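PDB 5VN6: taurine dioxygenase from Burkholderia ambifaria, which probably catalyses the iron- and 2-oxoglutarate-dependent oxygenation of taurine, which releases sulfite. Local coordinates for residues A104-P115 against V200-T208; I153-E163 against K179-V190. All coordinates share one frame; numbering follows the deposited sequence.

Contact 1: A104-P115 against V200-T208; sequences AWHSDASWRVAP and VLYVNAFTT. With MG (magnesium ion), chain C.
Ser110 OG is gripped from two directions: Asn204 ND2 donates to it across the contact at 2.9 Å, nearly straight and within the amide plane, and His160 ND1 of the adjoining strand is a second hydrogen-bond partner. The other end of the same amide is also in use. Asn204 OD1 accepts from Phe206 N at 2.8 Å, which makes an Asx turn, although the donor stands above the carbonyl plane. With CG lodged between its backbone N and carbonyl carbon (chi1 72°), Asn204 turns the amide toward Ser107 and Ser110, and two bonds fix its rotation. Alongside, Ala205 N binds Trp105 O at 3.1 Å. This loop carries the His-X-Asp part of the facial triad of the cupin-type dioxygenases: His106 NE2 and Asp108 OD1 bind the magnesium ion, which probably sits where iron does in this family, at 2.4 and 2.3 Å, and His266 completes the protein ligands. Behind the metal, His106 ND1 donates to Ala104 O at 2.7 Å, the oxygen lying in the ring plane, which holds the imidazole's rotation. Phe206 fits between His106 and Trp111. Its CE1 touches His106 CB, while Trp111 turns the edge of its five-membered ring onto one face, CD1 above the ring centre, in a T-shaped pair with planes at 81°. Farther along, Tyr202 OH meets Pro115 CG at 3.3 Å and packs against Ser110 CB.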
loop_
_atom_site.group_PDB
_atom_site.type_symbol
_atom_site.label_atom_id
_atom_site.label_comp_id
_atom_site.label_asym_id
_atom_site.label_seq_id
_atom_site.Cartn_x
_atom_site.Cartn_y
_atom_site.Cartn_z
ATOM N N ALA A 104 -1.005 10.372 -3.460
ATOM C CA ALA A 104 -0.262 10.692 -2.251
ATOM C C ALA A 104 -1.179 10.418 -1.078
ATOM O O ALA A 104 -2.392 10.610 -1.182
ATOM C CB ALA A 104 0.207 12.154 -2.224
ATOM N N TRP A 105 -0.604 9.985 0.042
ATOM C CA TRP A 105 -1.436 9.757 1.222
ATOM C C TRP A 105 -1.909 11.105 1.781
ATOM O O TRP A 105 -1.121 11.870 2.337
ATOM C CB TRP A 105 -0.667 8.937 2.255
ATOM C CG TRP A 105 -0.661 7.485 1.865
ATOM C CD1 TRP A 105 0.409 6.744 1.443
ATOM C CD2 TRP A 105 -1.803 6.619 1.801
ATOM N NE1 TRP A 105 0.005 5.457 1.147
ATOM C CE2 TRP A 105 -1.347 5.358 1.360
ATOM C CE3 TRP A 105 -3.166 6.788 2.089
ATOM C CZ2 TRP A 105 -2.202 4.271 1.195
ATOM C CZ3 TRP A 105 -4.019 5.706 1.927
ATOM C CH2 TRP A 105 -3.527 4.453 1.488
ATOM N N HIS A 106 -3.192 11.409 1.625
ATOM C CA HIS A 106 -3.699 12.688 2.083
ATOM C C HIS A 106 -5.100 12.543 2.645
ATOM O O HIS A 106 -5.872 11.655 2.268
ATOM C CB HIS A 106 -3.701 13.745 0.948
ATOM C CG HIS A 106 -4.638 13.439 -0.180
ATOM N ND1 HIS A 106 -4.393 12.449 -1.113
ATOM C CD2 HIS A 106 -5.815 14.008 -0.537
ATOM C CE1 HIS A 106 -5.385 12.413 -1.985
ATOM N NE2 HIS A 106 -6.257 13.354 -1.663
ATOM N N SER A 107 -5.423 13.449 3.549
ATOM C CA SER A 107 -6.795 13.689 3.961
ATOM C C SER A 107 -7.277 14.921 3.213
ATOM O O SER A 107 -6.621 15.970 3.263
ATOM C CB SER A 107 -6.885 13.897 5.473
ATOM O OG SER A 107 -8.231 14.064 5.865
ATOM N N ASP A 108 -8.401 14.786 2.503
ATOM C CA ASP A 108 -8.864 15.839 1.596
ATOM C C ASP A 108 -8.898 17.213 2.258
ATOM O O ASP A 108 -9.498 17.392 3.326
ATOM C CB ASP A 108 -10.254 15.491 1.054
ATOM C CG ASP A 108 -10.191 14.792 -0.292
ATOM O OD1 ASP A 108 -9.091 14.743 -0.891
ATOM O OD2 ASP A 108 -11.235 14.269 -0.739
ATOM N N ALA A 109 -8.215 18.172 1.614
ATOM C CA ALA A 109 -8.282 19.594 1.948
ATOM C C ALA A 109 -8.035 19.859 3.431
ATOM O O ALA A 109 -8.668 20.722 4.038
ATOM C CB ALA A 109 -9.621 20.200 1.515
ATOM N N SER A 110 -7.110 19.108 4.028
ATOM C CA SER A 110 -6.703 19.435 5.387
ATOM C C SER A 110 -5.958 20.765 5.455
ATOM O O SER A 110 -5.701 21.261 6.560
ATOM C CB SER A 110 -5.850 18.285 5.961
ATOM O OG SER A 110 -4.585 18.228 5.323
ATOM N N TRP A 111 -5.571 21.335 4.298
ATOM C CA TRP A 111 -4.999 22.677 4.249
ATOM C C TRP A 111 -6.055 23.760 4.455
ATOM O O TRP A 111 -5.704 24.942 4.422
ATOM C CB TRP A 111 -4.290 22.921 2.907
ATOM C CG TRP A 111 -5.110 22.493 1.715
ATOM C CD1 TRP A 111 -5.023 21.299 1.045
ATOM C CD2 TRP A 111 -6.140 23.246 1.057
ATOM N NE1 TRP A 111 -5.934 21.265 0.015
ATOM C CE2 TRP A 111 -6.635 22.443 0.002
ATOM C CE3 TRP A 111 -6.691 24.524 1.252
ATOM C CZ2 TRP A 111 -7.657 22.870 -0.851
ATOM C CZ3 TRP A 111 -7.714 24.946 0.402
ATOM C CH2 TRP A 111 -8.192 24.116 -0.631
ATOM N N ARG A 112 -7.321 23.386 4.627
ATOM C CA ARG A 112 -8.398 24.322 4.912
ATOM C C ARG A 112 -8.578 24.461 6.411
ATOM O O ARG A 112 -8.261 23.556 7.181
ATOM C CB ARG A 112 -9.731 23.853 4.318
ATOM C CG ARG A 112 -9.864 23.874 2.818
ATOM C CD ARG A 112 -11.340 23.704 2.459
ATOM N NE ARG A 112 -11.570 23.424 1.050
ATOM C CZ ARG A 112 -11.803 24.361 0.134
ATOM N NH1 ARG A 112 -11.842 25.642 0.482
ATOM N NH2 ARG A 112 -12.004 24.022 -1.133
ATOM N N VAL A 113 -9.152 25.596 6.808
ATOM C CA VAL A 113 -9.529 25.808 8.201
ATOM C C VAL A 113 -10.553 24.769 8.648
ATOM O O VAL A 113 -10.502 24.268 9.780
ATOM C CB VAL A 113 -10.066 27.242 8.369
ATOM C CG1 VAL A 113 -10.638 27.444 9.751
ATOM C CG2 VAL A 113 -8.948 28.245 8.099
ATOM N N ALA A 114 -11.497 24.435 7.775
ATOM C CA ALA A 114 -12.532 23.445 8.064
ATOM C C ALA A 114 -12.495 22.432 6.934
ATOM O O ALA A 114 -13.185 22.587 5.916
ATOM C CB ALA A 114 -13.908 24.100 8.204
ATOM N N PRO A 115 -11.698 21.368 7.080
ATOM C CA PRO A 115 -11.626 20.368 6.026
ATOM C C PRO A 115 -12.933 19.615 5.907
ATOM O O PRO A 115 -13.689 19.488 6.888
ATOM C CB PRO A 115 -10.486 19.440 6.495
ATOM C CG PRO A 115 -9.657 20.280 7.408
ATOM C CD PRO A 115 -10.615 21.237 8.068
ATOM N N VAL A 200 -7.513 10.493 16.127
ATOM C CA VAL A 200 -7.083 10.347 14.744
ATOM C C VAL A 200 -5.681 10.927 14.621
ATOM O O VAL A 200 -5.440 12.059 15.044
ATOM C CB VAL A 200 -8.048 11.063 13.778
ATOM C CG1 VAL A 200 -7.658 10.776 12.308
ATOM C CG2 VAL A 200 -9.482 10.661 14.066
ATOM N N LEU A 201 -4.762 10.164 14.041
ATOM C CA LEU A 201 -3.478 10.741 13.662
ATOM C C LEU A 201 -3.691 11.651 12.455
ATOM O O LEU A 201 -3.945 11.176 11.339
ATOM C CB LEU A 201 -2.450 9.646 13.384
ATOM C CG LEU A 201 -1.069 10.132 12.931
ATOM C CD1 LEU A 201 -0.432 11.102 13.954
ATOM C CD2 LEU A 201 -0.140 8.931 12.632
ATOM N N TYR A 202 -3.578 12.963 12.679
ATOM C CA TYR A 202 -4.014 13.957 11.703
ATOM C C TYR A 202 -2.862 14.785 11.125
ATOM O O TYR A 202 -2.872 16.021 11.183
ATOM C CB TYR A 202 -5.078 14.865 12.361
ATOM C CG TYR A 202 -5.917 15.588 11.345
ATOM C CD1 TYR A 202 -5.925 16.973 11.283
ATOM C CD2 TYR A 202 -6.694 14.875 10.424
ATOM C CE1 TYR A 202 -6.674 17.642 10.340
ATOM C CE2 TYR A 202 -7.432 15.533 9.467
ATOM C CZ TYR A 202 -7.421 16.928 9.440
ATOM O OH TYR A 202 -8.155 17.612 8.508
ATOM N N VAL A 203 -1.877 14.110 10.541
ATOM C CA VAL A 203 -0.885 14.725 9.666
ATOM C C VAL A 203 -0.816 13.890 8.392
ATOM O O VAL A 203 -1.030 12.675 8.414
ATOM C CB VAL A 203 0.502 14.841 10.339
ATOM C CG1 VAL A 203 0.442 15.859 11.499
ATOM C CG2 VAL A 203 0.999 13.441 10.835
ATOM N N ASN A 204 -0.541 14.544 7.269
ATOM C CA ASN A 204 -0.554 13.853 5.980
ATOM C C ASN A 204 0.369 14.599 5.015
ATOM O O ASN A 204 1.146 15.470 5.421
ATOM C CB ASN A 204 -1.993 13.713 5.446
ATOM C CG ASN A 204 -2.594 15.035 4.967
ATOM O OD1 ASN A 204 -2.344 15.460 3.845
ATOM N ND2 ASN A 204 -3.435 15.650 5.792
ATOM N N ALA A 205 0.259 14.265 3.718
ATOM C CA ALA A 205 1.158 14.825 2.709
ATOM C C ALA A 205 1.082 16.347 2.661
ATOM O O ALA A 205 2.057 17.002 2.282
ATOM C CB ALA A 205 0.849 14.233 1.327
ATOM N N PHE A 206 -0.052 16.930 3.058
ATOM C CA PHE A 206 -0.171 18.383 3.076
ATOM C C PHE A 206 0.566 19.032 4.238
ATOM O O PHE A 206 0.772 20.246 4.204
ATOM C CB PHE A 206 -1.647 18.804 3.148
ATOM C CG PHE A 206 -2.421 18.521 1.893
ATOM C CD1 PHE A 206 -3.557 17.725 1.931
ATOM C CD2 PHE A 206 -2.006 19.033 0.673
ATOM C CE1 PHE A 206 -4.278 17.456 0.780
ATOM C CE2 PHE A 206 -2.721 18.771 -0.479
ATOM C CZ PHE A 206 -3.866 17.978 -0.426
ATOM N N THR A 207 0.953 18.270 5.262
ATOM C CA THR A 207 1.506 18.858 6.476
ATOM C C THR A 207 2.968 19.241 6.255
ATOM O O THR A 207 3.780 18.413 5.814
ATOM C CB THR A 207 1.390 17.875 7.642
ATOM O OG1 THR A 207 0.056 17.353 7.718
ATOM C CG2 THR A 207 1.751 18.553 8.938
ATOM N N THR A 208 3.313 20.493 6.568
ATOM C CA THR A 208 4.689 20.927 6.334
ATOM C C THR A 208 5.573 20.774 7.569
ATOM O O THR A 208 6.712 20.307 7.448
ATOM C CB THR A 208 4.726 22.379 5.857
ATOM O OG1 THR A 208 4.187 23.227 6.877
ATOM C CG2 THR A 208 3.911 22.516 4.601
HETATM MG MG MG C . -8.435 13.427 -2.604
#

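Contact 2: I153-E163 against K179-V190; sequences IADLRARHSIE and KAQYPDAEHPVV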
loop_
_atom_site.group_PDB
_atom_site.type_symbol
_atom_site.label_atom_id
_atom_site.label_comp_id
_atom_site.label_asym_id
_atom_site.label_seq_id
_atom_site.Cartn_x
_atom_site.Cartn_y
_atom_site.Cartn_z
ATOM N N ILE A 153 3.496 13.445 21.098
ATOM C CA ILE A 153 2.697 14.182 20.111
ATOM C C ILE A 153 1.394 14.722 20.683
ATOM O O ILE A 153 0.672 15.434 19.972
ATOM C CB ILE A 153 2.408 13.326 18.857
ATOM C CG1 ILE A 153 1.398 12.219 19.175
ATOM C CG2 ILE A 153 3.725 12.738 18.291
ATOM C CD1 ILE A 153 0.957 11.405 17.953
ATOM N N ALA A 154 1.087 14.436 21.954
ATOM C CA ALA A 154 -0.247 14.711 22.488
ATOM C C ALA A 154 -0.691 16.156 22.262
ATOM O O ALA A 154 -1.819 16.396 21.819
ATOM C CB ALA A 154 -0.289 14.363 23.975
ATOM N N ASP A 155 0.182 17.133 22.518
ATOM C CA ASP A 155 -0.203 18.536 22.371
ATOM C C ASP A 155 0.348 19.190 21.101
ATOM O O ASP A 155 0.207 20.406 20.931
ATOM C CB ASP A 155 0.210 19.344 23.619
ATOM C CG ASP A 155 1.717 19.358 23.863
ATOM O OD1 ASP A 155 2.502 19.116 22.921
ATOM O OD2 ASP A 155 2.123 19.589 25.022
ATOM N N LEU A 156 0.949 18.421 20.200
ATOM C CA LEU A 156 1.528 19.009 19.005
ATOM C C LEU A 156 0.445 19.522 18.064
ATOM O O LEU A 156 -0.634 18.945 17.945
ATOM C CB LEU A 156 2.406 17.981 18.271
ATOM C CG LEU A 156 3.760 17.669 18.908
ATOM C CD1 LEU A 156 4.550 16.607 18.086
ATOM C CD2 LEU A 156 4.567 18.973 19.079
ATOM N N ARG A 157 0.761 20.614 17.376
ATOM C CA ARG A 157 -0.059 21.164 16.309
ATOM C C ARG A 157 0.847 21.359 15.104
ATOM O O ARG A 157 2.066 21.487 15.242
ATOM C CB ARG A 157 -0.723 22.488 16.716
ATOM C CG ARG A 157 -1.459 22.396 18.047
ATOM C CD ARG A 157 -2.097 23.724 18.528
ATOM N NE ARG A 157 -3.058 24.264 17.577
ATOM C CZ ARG A 157 -4.271 23.749 17.382
ATOM N NH1 ARG A 157 -4.654 22.673 18.064
ATOM N NH2 ARG A 157 -5.097 24.293 16.495
ATOM N N ALA A 158 0.255 21.378 13.914
ATOM C CA ALA A 158 1.057 21.401 12.694
ATOM C C ALA A 158 0.284 22.126 11.606
ATOM O O ALA A 158 -0.942 22.240 11.674
ATOM C CB ALA A 158 1.415 19.979 12.248
ATOM N N ARG A 159 1.004 22.619 10.593
ATOM C CA ARG A 159 0.387 23.399 9.523
ATOM C C ARG A 159 0.295 22.595 8.226
ATOM O O ARG A 159 1.201 21.813 7.903
ATOM C CB ARG A 159 1.125 24.723 9.306
ATOM C CG ARG A 159 0.603 25.806 10.282
ATOM C CD ARG A 159 1.170 27.207 10.083
ATOM N NE ARG A 159 0.921 28.023 11.272
ATOM C CZ ARG A 159 -0.233 28.629 11.558
ATOM N NH1 ARG A 159 -1.266 28.545 10.738
ATOM N NH2 ARG A 159 -0.357 29.326 12.674
ATOM N N HIS A 160 -0.828 22.778 7.516
ATOM C CA HIS A 160 -1.165 22.089 6.269
ATOM C C HIS A 160 -1.310 23.131 5.174
ATOM O O HIS A 160 -2.111 24.062 5.310
ATOM C CB HIS A 160 -2.472 21.316 6.404
ATOM C CG HIS A 160 -2.496 20.359 7.549
ATOM N ND1 HIS A 160 -2.853 19.039 7.396
ATOM C CD2 HIS A 160 -2.203 20.523 8.861
ATOM C CE1 HIS A 160 -2.794 18.432 8.566
ATOM N NE2 HIS A 160 -2.386 19.304 9.472
ATOM N N SER A 161 -0.558 22.975 4.090
ATOM C CA SER A 161 -0.332 24.082 3.173
ATOM C C SER A 161 -0.805 23.737 1.771
ATOM O O SER A 161 -0.379 22.733 1.199
ATOM C CB SER A 161 1.156 24.465 3.141
ATOM O OG SER A 161 1.422 25.324 2.055
ATOM N N ILE A 162 -1.650 24.595 1.196
ATOM C CA ILE A 162 -1.907 24.425 -0.225
ATOM C C ILE A 162 -0.792 25.089 -1.021
ATOM O O ILE A 162 -0.494 24.671 -2.151
ATOM C CB ILE A 162 -3.293 24.965 -0.623
ATOM C CG1 ILE A 162 -3.651 24.482 -2.029
ATOM C CG2 ILE A 162 -3.307 26.496 -0.613
ATOM C CD1 ILE A 162 -5.081 24.739 -2.424
ATOM N N GLU A 163 -0.146 26.106 -0.435
ATOM C CA GLU A 163 0.978 26.769 -1.087
ATOM C C GLU A 163 2.049 25.776 -1.519
ATOM O O GLU A 163 2.550 25.839 -2.648
ATOM C CB GLU A 163 1.601 27.815 -0.156
ATOM C CG GLU A 163 2.885 28.355 -0.746
ATOM C CD GLU A 163 3.638 29.312 0.146
ATOM O OE1 GLU A 163 3.668 29.125 1.375
ATOM O OE2 GLU A 163 4.206 30.271 -0.404
ATOM N N LYS A 179 -1.731 31.417 -1.691
ATOM C CA LYS A 179 -1.460 31.355 -0.256
ATOM C C LYS A 179 -2.275 32.393 0.506
ATOM O O LYS A 179 -2.794 32.108 1.591
ATOM C CB LYS A 179 0.033 31.548 0.006
ATOM C CG LYS A 179 0.431 31.508 1.480
ATOM C CD LYS A 179 1.864 32.001 1.663
ATOM C CE LYS A 179 2.332 31.828 3.099
ATOM N NZ LYS A 179 2.581 30.378 3.393
ATOM N N ALA A 180 -2.375 33.612 -0.035
ATOM C CA ALA A 180 -3.180 34.643 0.609
ATOM C C ALA A 180 -4.640 34.220 0.680
ATOM O O ALA A 180 -5.322 34.472 1.676
ATOM C CB ALA A 180 -3.033 35.976 -0.131
ATOM N N GLN A 181 -5.131 33.568 -0.372
ATOM C CA GLN A 181 -6.502 33.076 -0.376
ATOM C C GLN A 181 -6.718 31.990 0.680
ATOM O O GLN A 181 -7.770 31.956 1.326
ATOM C CB GLN A 181 -6.843 32.574 -1.777
ATOM C CG GLN A 181 -8.251 32.097 -1.984
ATOM C CD GLN A 181 -8.485 31.671 -3.421
ATOM O OE1 GLN A 181 -7.558 31.652 -4.231
ATOM N NE2 GLN A 181 -9.724 31.323 -3.743
ATOM N N TYR A 182 -5.753 31.072 0.855
ATOM C CA TYR A 182 -5.869 29.985 1.839
ATOM C C TYR A 182 -4.620 29.892 2.708
ATOM O O TYR A 182 -3.746 29.050 2.449
ATOM C CB TYR A 182 -6.120 28.629 1.168
ATOM C CG TYR A 182 -7.278 28.605 0.201
ATOM C CD1 TYR A 182 -8.588 28.535 0.664
ATOM C CD2 TYR A 182 -7.065 28.627 -1.170
ATOM C CE1 TYR A 182 -9.662 28.520 -0.218
ATOM C CE2 TYR A 182 -8.125 28.591 -2.059
ATOM C CZ TYR A 182 -9.424 28.547 -1.581
ATOM O OH TYR A 182 -10.479 28.517 -2.466
ATOM N N PRO A 183 -4.524 30.703 3.772
ATOM C CA PRO A 183 -3.350 30.619 4.662
ATOM C C PRO A 183 -3.169 29.215 5.246
ATOM O O PRO A 183 -4.145 28.522 5.545
ATOM C CB PRO A 183 -3.660 31.652 5.754
ATOM C CG PRO A 183 -4.645 32.602 5.128
ATOM C CD PRO A 183 -5.469 31.756 4.191
ATOM N N ASP A 184 -1.903 28.801 5.393
ATOM C CA ASP A 184 -1.578 27.469 5.900
ATOM C C ASP A 184 -2.316 27.204 7.209
ATOM O O ASP A 184 -2.109 27.905 8.200
ATOM C CB ASP A 184 -0.065 27.325 6.126
ATOM C CG ASP A 184 0.777 27.672 4.892
ATOM O OD1 ASP A 184 1.991 27.388 4.926
ATOM O OD2 ASP A 184 0.261 28.252 3.911
ATOM N N ALA A 185 -3.165 26.177 7.217
ATOM C CA ALA A 185 -4.038 25.919 8.352
ATOM C C ALA A 185 -3.316 25.092 9.411
ATOM O O ALA A 185 -2.715 24.053 9.109
ATOM C CB ALA A 185 -5.315 25.208 7.895
ATOM N N GLU A 186 -3.391 25.546 10.655
ATOM C CA GLU A 186 -2.868 24.781 11.775
ATOM C C GLU A 186 -3.969 23.873 12.306
ATOM O O GLU A 186 -5.111 24.315 12.492
ATOM C CB GLU A 186 -2.373 25.702 12.888
ATOM C CG GLU A 186 -1.893 24.950 14.116
ATOM C CD GLU A 186 -1.193 25.853 15.125
ATOM O OE1 GLU A 186 -0.141 26.430 14.785
ATOM O OE2 GLU A 186 -1.726 26.012 16.249
ATOM N N HIS A 187 -3.621 22.618 12.558
ATOM C CA HIS A 187 -4.530 21.604 13.078
ATOM C C HIS A 187 -3.840 20.815 14.177
ATOM O O HIS A 187 -2.616 20.643 14.143
ATOM C CB HIS A 187 -4.975 20.627 11.980
ATOM C CG HIS A 187 -5.750 21.281 10.884
ATOM N ND1 HIS A 187 -6.954 21.911 11.105
ATOM C CD2 HIS A 187 -5.494 21.411 9.563
ATOM C CE1 HIS A 187 -7.406 22.407 9.968
ATOM N NE2 HIS A 187 -6.546 22.098 9.012
ATOM N N PRO A 188 -4.596 20.291 15.139
ATOM C CA PRO A 188 -3.994 19.360 16.098
ATOM C C PRO A 188 -3.416 18.160 15.360
ATOM O O PRO A 188 -4.010 17.653 14.404
ATOM C CB PRO A 188 -5.171 18.943 16.987
ATOM C CG PRO A 188 -6.390 19.170 16.123
ATOM C CD PRO A 188 -6.057 20.387 15.302
ATOM N N VAL A 189 -2.246 17.712 15.821
ATOM C CA VAL A 189 -1.627 16.503 15.285
ATOM C C VAL A 189 -2.434 15.275 15.683
ATOM O O VAL A 189 -2.571 14.323 14.903
ATOM C CB VAL A 189 -0.167 16.408 15.761
ATOM C CG1 VAL A 189 0.407 15.011 15.499
ATOM C CG2 VAL A 189 0.687 17.486 15.079
ATOM N N VAL A 190 -2.989 15.283 16.889
ATOM C CA VAL A 190 -3.890 14.239 17.361
ATOM C C VAL A 190 -5.281 14.844 17.340
ATOM O O VAL A 190 -5.591 15.721 18.157
ATOM C CB VAL A 190 -3.522 13.761 18.771
ATOM C CG1 VAL A 190 -4.454 12.643 19.223
ATOM C CG2 VAL A 190 -2.075 13.351 18.823
HETATM O O HOH W 1 -2.071 17.028 19.137
HETATM O O HOH W 2 -4.244 27.230 15.855
HETATM O O HOH W 3 -1.983 18.535 12.200
HETATM O O HOH W 4 3.477 26.809 2.783
HETATM O O HOH W 5 -3.346 26.265 3.242
HETATM O O HOH W 6 -1.266 27.852 1.652
#
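Two neighbouring antiparallel strands of a four-stranded sheet, 157-160 and 185-188, form the body of this contact. Ala158 and His187 are a hydrogen-bonded pair, His187 N reaching Ala158 O at 2.8 Å with the reciprocal bond beside it; His160 and Ala185 repeat the pattern, and past the pairs Val189 N bonds to Leu156 O. On the face bearing Arg159 and Glu186, the carboxylate lies between two arginines. Arg157, bent at chi3 (59°), brings NE to Glu186 OE2 at 2.6 Å, in the guanidinium plane and on the anti side of the carboxylate; a water also links NH2 to that oxygen. Arg159 instead lays a guanidinium face near OE1, an ion pair without a directed N-H, and spends NH1 on Asp184 O at 2.7 Å. The face with Ala158 and His160 turns toward the metal-bearing loop of this cupin-type fold, where Ser110 holds His160 ND1. There His187 sets its ring edge over the face of His160 in a T-shaped pair, CD2 to CD2 3.5 Å, while a water joins His160 NE2 to His187 O. At one end Val189 CG2 packs on Leu156 CB and Ala158 CB. Beyond the strands, Lys179 NZ bridges Glu163 OE1 at 2.6 Å and Asp184 OD2 at 3.2 Å, meeting both from above their carboxylate planes. Its charge probably eases the proximity of the two acids, which a water also links.

Overall arrangement
Along the chain, contact 2 is nested within the loop closed by contact 1: 104-115 comes first, then 153-163 and 179-190, and finally 200-208. Their centres lie about 8 Å apart, and they share one antiparallel sheet, ordered 199-201, 185-192, 157-160, 207-210. Strands 199-201 and 207-210, on which 200-208 lies, therefore flank the central pair of contact 2. Tyr202 N probably bonds to Val189 O. The metal-bearing loop thus rests on this sheet, and the Ser110-His160 bond links the two without His160 touching the metal ligands: the nearest side-chain atoms of His160 and His106 are about 8 Å apart.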